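Local coordinates for protein ribulose-1,5-bisphosphate carboxylase/oxygenase large subunit (Rhodopseudomonas palustris, PDB 3QFW) that is a Rubisco-like protein that probably binds magnesium, though whether it carboxylates ribulose bisphosphate is uncertain, at residues Ala73-Leu87 and Leu99-Phe112. Numbering follows the deposited sequence.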
ATOM      1  N   ALA B  73      22.929  -0.599   0.353  1.00 33.80           N
ATOM      2  CA  ALA B  73      22.221  -1.450  -0.604  1.00 32.23           C
ATOM      3  C   ALA B  73      21.970  -2.862  -0.069  1.00 34.72           C
ATOM      4  O   ALA B  73      21.014  -3.526  -0.475  1.00 35.10           O
ATOM      5  CB  ALA B  73      22.982  -1.522  -1.925  1.00 37.85           C
ATOM      6  N   ALA B  74      22.840  -3.323   0.823  1.00 34.71           N
ATOM      7  CA  ALA B  74      22.714  -4.668   1.378  1.00 35.15           C
ATOM      8  C   ALA B  74      21.351  -4.855   2.030  1.00 34.59           C
ATOM      9  O   ALA B  74      20.784  -5.943   1.993  1.00 36.41           O
ATOM     10  CB  ALA B  74      23.821  -4.940   2.383  1.00 34.10           C
ATOM     11  N   THR B  75      20.831  -3.782   2.619  1.00 34.24           N
ATOM     12  CA  THR B  75      19.578  -3.855   3.365  1.00 35.05           C
ATOM     13  C   THR B  75      18.367  -3.976   2.440  1.00 34.59           C
ATOM     14  O   THR B  75      17.310  -4.467   2.850  1.00 34.36           O
ATOM     15  CB  THR B  75      19.405  -2.641   4.299  1.00 36.80           C
ATOM     16  OG1 THR B  75      19.154  -1.460   3.529  1.00 35.55           O
ATOM     17  CG2 THR B  75      20.654  -2.434   5.129  1.00 40.13           C
ATOM     18  N   ALA B  76      18.514  -3.540   1.190  1.00 31.43           N
ATOM     19  CA  ALA B  76      17.382  -3.598   0.271  1.00 30.72           C
ATOM     20  C   ALA B  76      17.708  -4.227  -1.088  1.00 37.02           C
ATOM     21  O   ALA B  76      18.122  -3.533  -2.031  1.00 36.07           O
ATOM     22  CB  ALA B  76      16.777  -2.212   0.104  1.00 35.66           C
ATOM     23  N   PRO B  77      17.495  -5.548  -1.202  1.00 34.21           N
ATOM     24  CA  PRO B  77      17.691  -6.289  -2.448  1.00 33.53           C
ATOM     25  C   PRO B  77      16.733  -5.765  -3.513  1.00 36.94           C
ATOM     26  O   PRO B  77      15.792  -5.043  -3.176  1.00 33.85           O
ATOM     27  CB  PRO B  77      17.311  -7.732  -2.068  1.00 35.48           C
ATOM     28  CG  PRO B  77      17.221  -7.758  -0.595  1.00 35.69           C
ATOM     29  CD  PRO B  77      16.845  -6.378  -0.179  1.00 34.33           C
ATOM     30  N   ALA B  78      16.968  -6.107  -4.776  1.00 35.46           N
ATOM     31  CA  ALA B  78      16.085  -5.671  -5.857  1.00 33.72           C
ATOM     32  C   ALA B  78      14.757  -6.421  -5.786  1.00 34.77           C
ATOM     33  O   ALA B  78      14.452  -7.283  -6.619  1.00 34.54           O
ATOM     34  CB  ALA B  78      16.754  -5.853  -7.227  1.00 33.94           C
ATOM     35  N   GLU B  79      13.973  -6.057  -4.775  1.00 29.05           N
ATOM     36  CA  GLU B  79      12.712  -6.711  -4.438  1.00 32.82           C
ATOM     37  C   GLU B  79      11.748  -5.577  -4.063  1.00 28.42           C
ATOM     38  O   GLU B  79      11.938  -4.921  -3.043  1.00 30.58           O
ATOM     39  CB  GLU B  79      12.962  -7.650  -3.253  1.00 29.53           C
ATOM     40  CG  GLU B  79      11.936  -8.749  -3.075  1.00 33.84           C
ATOM     41  CD  GLU B  79      10.579  -8.206  -2.697  1.00 31.04           C
ATOM     42  OE1 GLU B  79      10.435  -7.721  -1.551  1.00 32.62           O
ATOM     43  OE2 GLU B  79       9.668  -8.253  -3.554  1.00 32.23           O
ATOM     44  N   PRO B  80      10.745  -5.310  -4.917  1.00 32.98           N
ATOM     45  CA  PRO B  80      10.002  -4.041  -4.863  1.00 29.96           C
ATOM     46  C   PRO B  80       9.474  -3.708  -3.473  1.00 28.56           C
ATOM     47  O   PRO B  80       9.716  -2.611  -2.964  1.00 25.30           O
ATOM     48  CB  PRO B  80       8.852  -4.266  -5.847  1.00 29.20           C
ATOM     49  CG  PRO B  80       9.390  -5.247  -6.820  1.00 31.19           C
ATOM     50  CD  PRO B  80      10.266  -6.173  -6.009  1.00 30.14           C
ATOM     51  N   GLY B  81       8.771  -4.653  -2.865  1.00 27.60           N
ATOM     52  CA  GLY B  81       8.242  -4.465  -1.521  1.00 27.84           C
ATOM     53  C   GLY B  81       9.314  -4.117  -0.499  1.00 25.48           C
ATOM     54  O   GLY B  81       9.173  -3.163   0.267  1.00 26.53           O
ATOM     55  N   GLN B  82      10.392  -4.892  -0.486  1.00 24.86           N
ATOM     56  CA  GLN B  82      11.483  -4.674   0.461  1.00 25.20           C
ATOM     57  C   GLN B  82      12.198  -3.353   0.231  1.00 28.09           C
ATOM     58  O   GLN B  82      12.627  -2.693   1.181  1.00 29.33           O
ATOM     59  CB  GLN B  82      12.478  -5.833   0.422  1.00 27.28           C
ATOM     60  CG  GLN B  82      13.677  -5.677   1.364  1.00 29.67           C
ATOM     61  CD  GLN B  82      13.301  -5.630   2.849  1.00 32.26           C
ATOM     62  OE1 GLN B  82      12.151  -5.861   3.228  1.00 31.60           O
ATOM     63  NE2 GLN B  82      14.279  -5.315   3.691  1.00 31.46           N
ATOM     64  N   LEU B  83      12.322  -2.973  -1.039  1.00 28.04           N
ATOM     65  CA  LEU B  83      12.923  -1.700  -1.400  1.00 30.16           C
ATOM     66  C   LEU B  83      12.069  -0.571  -0.839  1.00 28.43           C
ATOM     67  O   LEU B  83      12.580   0.338  -0.195  1.00 29.33           O
ATOM     68  CB  LEU B  83      13.078  -1.575  -2.920  1.00 26.26           C
ATOM     69  CG  LEU B  83      13.623  -0.218  -3.384  1.00 26.96           C
ATOM     70  CD1 LEU B  83      14.973   0.058  -2.734  1.00 29.53           C
ATOM     71  CD2 LEU B  83      13.724  -0.143  -4.920  1.00 32.81           C
ATOM     72  N   LEU B  84      10.765  -0.639  -1.076  1.00 27.94           N
ATOM     73  CA  LEU B  84       9.852   0.338  -0.508  1.00 30.37           C
ATOM     74  C   LEU B  84       9.966   0.319   1.033  1.00 28.05           C
ATOM     75  O   LEU B  84      10.071   1.368   1.687  1.00 27.84           O
ATOM     76  CB  LEU B  84       8.429   0.025  -0.971  1.00 32.78           C
ATOM     77  CG  LEU B  84       7.444   1.173  -1.182  1.00 41.58           C
ATOM     78  CD1 LEU B  84       8.165   2.507  -1.218  1.00 38.76           C
ATOM     79  CD2 LEU B  84       6.641   0.954  -2.477  1.00 35.80           C
ATOM     80  N   ASN B  85       9.934  -0.879   1.609  1.00 28.91           N
ATOM     81  CA  ASN B  85      10.112  -1.046   3.057  1.00 27.49           C
ATOM     82  C   ASN B  85      11.316  -0.264   3.589  1.00 26.66           C
ATOM     83  O   ASN B  85      11.187   0.546   4.502  1.00 24.53           O
ATOM     84  CB  ASN B  85      10.225  -2.537   3.403  1.00 28.41           C
ATOM     85  CG  ASN B  85      10.074  -2.822   4.895  1.00 32.30           C
ATOM     86  OD1 ASN B  85       9.441  -2.068   5.638  1.00 30.56           O
ATOM     87  ND2 ASN B  85      10.660  -3.925   5.334  1.00 31.99           N
ATOM     88  N   MET B  86      12.488  -0.469   2.994  1.00 30.45           N
ATOM     89  CA  MET B  86      13.682   0.227   3.471  1.00 27.62           C
ATOM     90  C   MET B  86      13.654   1.732   3.148  1.00 28.52           C
ATOM     91  O   MET B  86      14.206   2.543   3.901  1.00 27.43           O
ATOM     92  CB  MET B  86      14.971  -0.425   2.933  1.00 31.80           C
ATOM     93  CG  MET B  86      15.383  -1.765   3.607  1.00 31.35           C
ATOM     94  SD  MET B  86      14.958  -2.042   5.366  1.00 27.60           S
ATOM     95  CE  MET B  86      13.504  -3.026   5.165  1.00 34.23           C
ATOM     96  N   LEU B  87      13.015   2.108   2.037  1.00 28.19           N
ATOM     97  CA  LEU B  87      12.931   3.523   1.689  1.00 29.77           C
ATOM     98  C   LEU B  87      12.018   4.307   2.615  1.00 28.20           C
ATOM     99  O   LEU B  87      12.349   5.428   3.006  1.00 32.01           O
ATOM    100  CB  LEU B  87      12.468   3.728   0.237  1.00 26.52           C
ATOM    101  CG  LEU B  87      13.456   3.289  -0.830  1.00 28.64           C
ATOM    102  CD1 LEU B  87      12.800   3.393  -2.196  1.00 29.72           C
ATOM    103  CD2 LEU B  87      14.719   4.149  -0.761  1.00 35.60           C
ATOM    104  N   LEU B  99       8.921  11.186   1.290  1.00 25.61           N
ATOM    105  CA  LEU B  99       9.988  10.649   0.463  1.00 29.29           C
ATOM    106  C   LEU B  99       9.904  11.333  -0.907  1.00 30.49           C
ATOM    107  O   LEU B  99       8.901  11.191  -1.585  1.00 28.81           O
ATOM    108  CB  LEU B  99       9.813   9.138   0.302  1.00 26.22           C
ATOM    109  CG  LEU B  99      10.792   8.505  -0.681  1.00 23.72           C
ATOM    110  CD1 LEU B  99      12.216   8.616  -0.146  1.00 27.79           C
ATOM    111  CD2 LEU B  99      10.428   7.059  -0.991  1.00 22.69           C
ATOM    112  N   ALA B 100      10.951  12.056  -1.305  1.00 24.77           N
ATOM    113  CA  ALA B 100      10.907  12.918  -2.504  1.00 28.77           C
ATOM    114  C   ALA B 100      11.567  12.344  -3.767  1.00 32.93           C
ATOM    115  O   ALA B 100      11.052  12.521  -4.875  1.00 31.99           O
ATOM    116  CB  ALA B 100      11.497  14.309  -2.192  1.00 32.11           C
ATOM    117  N   ASP B 101      12.715  11.692  -3.608  1.00 30.42           N
ATOM    118  CA  ASP B 101      13.405  11.079  -4.744  1.00 32.84           C
ATOM    119  C   ASP B 101      14.291   9.929  -4.281  1.00 32.12           C
ATOM    120  O   ASP B 101      14.579   9.798  -3.093  1.00 29.83           O
ATOM    121  CB  ASP B 101      14.256  12.110  -5.495  1.00 30.13           C
ATOM    122  CG  ASP B 101      14.485  11.733  -6.954  1.00 39.50           C
ATOM    123  OD1 ASP B 101      13.940  10.702  -7.412  1.00 33.31           O
ATOM    124  OD2 ASP B 101      15.211  12.478  -7.656  1.00 39.89           O
ATOM    125  N   VAL B 102      14.722   9.103  -5.230  1.00 30.55           N
ATOM    126  CA  VAL B 102      15.630   7.998  -4.934  1.00 30.58           C
ATOM    127  C   VAL B 102      16.620   7.846  -6.089  1.00 34.19           C
ATOM    128  O   VAL B 102      16.226   7.781  -7.257  1.00 29.95           O
ATOM    129  CB  VAL B 102      14.871   6.667  -4.706  1.00 32.28           C
ATOM    130  CG1 VAL B 102      15.822   5.551  -4.215  1.00 30.74           C
ATOM    131  CG2 VAL B 102      13.757   6.866  -3.698  1.00 33.68           C
ATOM    132  N   GLU B 103      17.905   7.815  -5.757  1.00 33.59           N
ATOM    133  CA  GLU B 103      18.939   7.539  -6.744  1.00 35.09           C
ATOM    134  C   GLU B 103      19.441   6.123  -6.498  1.00 32.52           C
ATOM    135  O   GLU B 103      20.137   5.869  -5.518  1.00 33.33           O
ATOM    136  CB  GLU B 103      20.089   8.547  -6.630  1.00 37.54           C
ATOM    137  CG  GLU B 103      19.658  10.006  -6.700  1.00 39.57           C
ATOM    138  CD  GLU B 103      20.822  10.975  -6.559  1.00 42.30           C
ATOM    139  OE1 GLU B 103      21.973  10.516  -6.412  1.00 45.87           O
ATOM    140  OE2 GLU B 103      20.586  12.203  -6.597  1.00 47.02           O
ATOM    141  N   LEU B 104      19.073   5.207  -7.390  1.00 33.30           N
ATOM    142  CA  LEU B 104      19.441   3.800  -7.266  1.00 34.10           C
ATOM    143  C   LEU B 104      20.684   3.476  -8.084  1.00 34.22           C
ATOM    144  O   LEU B 104      20.834   3.962  -9.206  1.00 32.81           O
ATOM    145  CB  LEU B 104      18.304   2.911  -7.774  1.00 29.78           C
ATOM    146  CG  LEU B 104      16.973   2.970  -7.029  1.00 31.28           C
ATOM    147  CD1 LEU B 104      15.897   2.288  -7.853  1.00 34.69           C
ATOM    148  CD2 LEU B 104      17.078   2.329  -5.628  1.00 28.51           C
ATOM    149  N   PRO B 105      21.580   2.649  -7.516  1.00 33.71           N
ATOM    150  CA  PRO B 105      22.684   2.020  -8.243  1.00 32.98           C
ATOM    151  C   PRO B 105      22.165   1.332  -9.500  1.00 39.36           C
ATOM    152  O   PRO B 105      21.081   0.741  -9.482  1.00 34.34           O
ATOM    153  CB  PRO B 105      23.198   0.977  -7.249  1.00 35.78           C
ATOM    154  CG  PRO B 105      22.931   1.589  -5.930  1.00 35.62           C
ATOM    155  CD  PRO B 105      21.614   2.317  -6.083  1.00 31.46           C
ATOM    156  N   ALA B 106      22.943   1.416 -10.575  1.00 32.51           N
ATOM    157  CA  ALA B 106      22.547   0.879 -11.868  1.00 33.10           C
ATOM    158  C   ALA B 106      22.069  -0.566 -11.821  1.00 32.88           C
ATOM    159  O   ALA B 106      21.222  -0.961 -12.611  1.00 36.49           O
ATOM    160  CB  ALA B 106      23.698   1.028 -12.878  1.00 38.31           C
ATOM    161  N   HIS B 107      22.604  -1.367 -10.910  1.00 34.45           N
ATOM    162  CA  HIS B 107      22.201  -2.769 -10.875  1.00 37.60           C
ATOM    163  C   HIS B 107      20.716  -2.951 -10.513  1.00 36.03           C
ATOM    164  O   HIS B 107      20.113  -3.958 -10.874  1.00 37.49           O
ATOM    165  CB  HIS B 107      23.130  -3.623  -9.990  1.00 34.89           C
ATOM    166  CG  HIS B 107      22.810  -3.578  -8.528  1.00 40.06           C
ATOM    167  ND1 HIS B 107      23.501  -2.780  -7.641  1.00 42.57           N
ATOM    168  CD2 HIS B 107      21.902  -4.261  -7.793  1.00 39.30           C
ATOM    169  CE1 HIS B 107      23.021  -2.961  -6.424  1.00 38.58           C
ATOM    170  NE2 HIS B 107      22.047  -3.853  -6.489  1.00 43.67           N
ATOM    171  N   TYR B 108      20.124  -1.971  -9.837  1.00 33.05           N
ATOM    172  CA  TYR B 108      18.691  -2.031  -9.540  1.00 34.14           C
ATOM    173  C   TYR B 108      17.872  -1.846 -10.813  1.00 33.97           C
ATOM    174  O   TYR B 108      16.859  -2.514 -11.019  1.00 31.52           O
ATOM    175  CB  TYR B 108      18.282  -0.965  -8.526  1.00 32.28           C
ATOM    176  CG  TYR B 108      18.713  -1.276  -7.117  1.00 33.20           C
ATOM    177  CD1 TYR B 108      19.946  -0.852  -6.654  1.00 35.40           C
ATOM    178  CD2 TYR B 108      17.900  -2.006  -6.259  1.00 32.61           C
ATOM    179  CE1 TYR B 108      20.361  -1.134  -5.381  1.00 33.10           C
ATOM    180  CE2 TYR B 108      18.313  -2.298  -4.969  1.00 32.87           C
ATOM    181  CZ  TYR B 108      19.542  -1.848  -4.541  1.00 32.90           C
ATOM    182  OH  TYR B 108      19.990  -2.118  -3.278  1.00 30.22           O
ATOM    183  N   LEU B 109      18.310  -0.930 -11.666  1.00 28.85           N
ATOM    184  CA  LEU B 109      17.568  -0.690 -12.894  1.00 31.90           C
ATOM    185  C   LEU B 109      17.600  -1.927 -13.792  1.00 31.94           C
ATOM    186  O   LEU B 109      16.610  -2.259 -14.423  1.00 30.96           O
ATOM    187  CB  LEU B 109      18.093   0.547 -13.618  1.00 32.64           C
ATOM    188  CG  LEU B 109      17.536   1.888 -13.122  1.00 32.99           C
ATOM    189  CD1 LEU B 109      17.851   2.157 -11.636  1.00 31.44           C
ATOM    190  CD2 LEU B 109      18.022   3.035 -14.024  1.00 31.90           C
ATOM    191  N   THR B 110      18.728  -2.627 -13.829  1.00 34.17           N
ATOM    192  CA  THR B 110      18.842  -3.781 -14.719  1.00 34.86           C
ATOM    193  C   THR B 110      18.004  -4.932 -14.180  1.00 34.58           C
ATOM    194  O   THR B 110      17.345  -5.650 -14.934  1.00 33.71           O
ATOM    195  CB  THR B 110      20.301  -4.243 -14.899  1.00 41.00           C
ATOM    196  OG1 THR B 110      21.120  -3.129 -15.265  1.00 38.73           O
ATOM    197  CG2 THR B 110      20.391  -5.296 -15.990  1.00 38.42           C
ATOM    198  N   ALA B 111      18.035  -5.089 -12.864  1.00 34.86           N
ATOM    199  CA  ALA B 111      17.284  -6.142 -12.194  1.00 33.79           C
ATOM    200  C   ALA B 111      15.781  -5.971 -12.391  1.00 31.94           C
ATOM    201  O   ALA B 111      15.090  -6.914 -12.762  1.00 31.89           O
ATOM    202  CB  ALA B 111      17.627  -6.172 -10.725  1.00 35.08           C
ATOM    203  N   PHE B 112      15.277  -4.765 -12.144  1.00 33.04           N
ATOM    204  CA  PHE B 112      13.844  -4.501 -12.295  1.00 31.64           C
ATOM    205  C   PHE B 112      13.407  -4.457 -13.770  1.00 31.52           C
ATOM    206  O   PHE B 112      12.346  -4.974 -14.124  1.00 31.59           O
ATOM    207  CB  PHE B 112      13.429  -3.217 -11.550  1.00 27.58           C
ATOM    208  CG  PHE B 112      13.524  -3.317 -10.039  1.00 30.75           C
ATOM    209  CD1 PHE B 112      12.848  -4.317  -9.345  1.00 32.74           C
ATOM    210  CD2 PHE B 112      14.262  -2.393  -9.316  1.00 27.68           C
ATOM    211  CE1 PHE B 112      12.922  -4.407  -7.943  1.00 30.13           C
ATOM    212  CE2 PHE B 112      14.346  -2.471  -7.911  1.00 27.68           C
ATOM    213  CZ  PHE B 112      13.668  -3.483  -7.231  1.00 28.18           C
TER
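Where the N-terminal domain of this Rubisco-like fold meets its TIM barrel, an inverse gamma turn centred on A78 packs against two aromatic residues one helical turn apart, Y108 and F112. The one hydrogen bond between the segments runs from Y108 OH to A76 O at 2.7 Å. The C=O···O angle of 153° is fairly straight, the hydroxyl is tilted out of the carbonyl plane, and A76 O lies at the ring's edge. A73 CB stands 3.3 Å from the same hydroxyl, beside that edge.

A78 CB serves both aromatics: it sits over one face of F112, 4.2 Å from the ring centroid and 24° off the normal, a CH-pi contact, and it touches Y108 CD2. A111 CB closes on A78 CB at 3.6 Å. F112 has CG anti to its carbonyl carbon (chi1 -68°), which brings the ring up to the turn and the start of helix 80-88. There P80 CD meets its edge at CE1, 3.7 Å away, and L83 CD2 approaches CE2. Edge-to-face contacts with H240 and F276 tie F112 to barrel helices 236-243 and 265-276.

Farther along, L87 and V102 meet tip to tip, CD2 to CG1 at 3.9 Å, while L99 CD2 reaches L87 CB, joining helix 80-88 to strand 102-103 and to L99, which precedes it. A phenylalanine in place of Y108 would probably leave A76 O without its hydroxyl mate and the A76-E79 loop less firmly held. The chemistry thus combines one directional bond, fixing the loop through its backbone, with apolar contacts that seat helix 80-88 against segment 99-112.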